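Local coordinates for protein porin (Rhodobacter capsulatus, PDB 2POR) that forms channels in the outer membrane, as a homotrimer, through which small hydrophilic solutes up to about 0.6 kDa diffuse passively, at residues A113-P117 / D136-E141. Coordinates in Å, arbitrary orientation, origin at the centre of the assembly. Residues are numbered along the deposited sequence.
Sequences AEDNP and DGKVGE. With CA (calcium ion), chain D.
A calcium site at the interface between subunits of the porin trimer, each a 16-stranded antiparallel barrel, joins two loops, one leading into strand 118-125, the other following strand 128-134. Ala113 to Asn116 form a type II beta turn, closed by Asn116 N to Ala113 O (2.8 Å). Asp115, at positive phi (57°), turns its CB toward 136-141; water 1 links its OD1 (2.7 Å) to Glu141 OE2 (2.9 Å), like-charged oxygens 4.4 Å apart, and water 2 joins its OD2 to Glu141 N (both 3.1 Å). Glu141 OE2 is also hydrogen-bonded to Ser22 OG of the second subunit. Asn116, its CA 4.6 Å from that of Gly140, extends a t side chain whose OD1 binds calcium at 2.2 Å, while ND2 is hydrogen-bonded to Leu111 O. Water 4 donates to Pro117 O and accepts from Asp136 N (both 2.8 Å). Asp136, a p rotamer, chelates calcium through OD1 and OD2, both 2.4 Å; OD1 also accepts from Lys138 N (3.1 Å), an Asx turn, and Phe21 of the second subunit is another polar partner of the carboxylate. Asn20 OD1 of the second subunit, water 3 (2.4 Å) and Lys138 O (2.5 Å) also coordinate calcium, as does Gly140, phi 50°, whose O lies 2.2 Å from the ion.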
# COMPACT_ATOMS: atom_id res chain seq x y z
N ALA A 113 -6.22 14.24 -8.68
CA ALA A 113 -7.13 13.35 -7.99
C ALA A 113 -7.11 12.00 -8.68
O ALA A 113 -6.42 11.83 -9.69
CB ALA A 113 -8.55 13.95 -8.05
N GLU A 114 -7.91 11.04 -8.17
CA GLU A 114 -8.00 9.73 -8.74
C GLU A 114 -8.32 9.85 -10.21
O GLU A 114 -9.15 10.65 -10.62
CB GLU A 114 -9.07 8.99 -7.99
CG GLU A 114 -9.27 7.60 -8.58
CD GLU A 114 -10.18 6.61 -7.83
OE1 GLU A 114 -10.85 7.01 -6.89
OE2 GLU A 114 -10.20 5.43 -8.19
N ASP A 115 -7.55 9.15 -11.04
CA ASP A 115 -7.67 9.19 -12.50
C ASP A 115 -7.53 10.55 -13.12
O ASP A 115 -8.02 10.86 -14.23
CB ASP A 115 -9.02 8.64 -12.97
CG ASP A 115 -9.29 7.20 -12.69
OD1 ASP A 115 -8.35 6.41 -12.59
OD2 ASP A 115 -10.46 6.86 -12.60
N ASN A 116 -6.85 11.42 -12.40
CA ASN A 116 -6.74 12.77 -12.88
C ASN A 116 -5.34 13.31 -12.55
O ASN A 116 -5.13 14.08 -11.60
CB ASN A 116 -7.87 13.64 -12.24
CG ASN A 116 -7.97 14.92 -13.05
OD1 ASN A 116 -8.25 14.94 -14.29
ND2 ASN A 116 -7.75 16.03 -12.32
N PRO A 117 -4.32 12.93 -13.34
CA PRO A 117 -2.99 13.49 -13.23
C PRO A 117 -2.92 14.92 -13.78
O PRO A 117 -3.75 15.29 -14.62
CB PRO A 117 -2.13 12.48 -13.98
CG PRO A 117 -3.04 12.03 -15.11
CD PRO A 117 -4.38 11.91 -14.39
N ASP A 136 -6.24 18.97 -17.09
CA ASP A 136 -6.93 18.79 -18.33
C ASP A 136 -8.37 19.33 -18.36
O ASP A 136 -9.01 19.17 -19.41
CB ASP A 136 -6.93 17.30 -18.67
CG ASP A 136 -7.64 16.34 -17.74
OD1 ASP A 136 -8.53 16.67 -16.95
OD2 ASP A 136 -7.33 15.16 -17.75
N GLY A 137 -8.97 19.89 -17.28
CA GLY A 137 -10.33 20.46 -17.32
C GLY A 137 -11.47 19.47 -17.16
O GLY A 137 -12.62 19.91 -17.20
N LYS A 138 -11.29 18.17 -16.98
CA LYS A 138 -12.36 17.20 -16.83
C LYS A 138 -12.12 16.36 -15.62
O LYS A 138 -10.99 15.90 -15.36
CB LYS A 138 -12.48 16.23 -17.99
CG LYS A 138 -12.64 16.93 -19.32
CD LYS A 138 -13.96 17.63 -19.28
CE LYS A 138 -14.24 18.36 -20.55
NZ LYS A 138 -15.68 18.27 -20.75
N VAL A 139 -13.17 16.12 -14.85
CA VAL A 139 -13.10 15.35 -13.64
C VAL A 139 -12.67 13.94 -13.94
O VAL A 139 -13.21 13.38 -14.89
CB VAL A 139 -14.48 15.29 -12.95
CG1 VAL A 139 -14.39 14.47 -11.68
CG2 VAL A 139 -14.87 16.68 -12.50
N GLY A 140 -11.71 13.36 -13.19
CA GLY A 140 -11.24 12.01 -13.48
C GLY A 140 -10.88 11.90 -14.96
O GLY A 140 -10.32 12.84 -15.58
N GLU A 141 -11.30 10.76 -15.51
CA GLU A 141 -11.18 10.51 -16.94
C GLU A 141 -12.58 10.57 -17.52
O GLU A 141 -12.88 9.88 -18.50
CB GLU A 141 -10.57 9.12 -17.19
CG GLU A 141 -9.03 9.19 -17.05
CD GLU A 141 -8.26 7.87 -16.96
OE1 GLU A 141 -8.78 6.79 -17.26
OE2 GLU A 141 -7.10 7.91 -16.55
CA CA D . -9.06 14.49 -16.25
O HOH W 1 -6.68 5.79 -14.58
O HOH W 2 -12.76 8.65 -13.76
O HOH W 3 -7.61 12.65 -16.17
O HOH W 4 -5.93 17.02 -15.09
O HOH W 5 -9.57 17.93 -13.80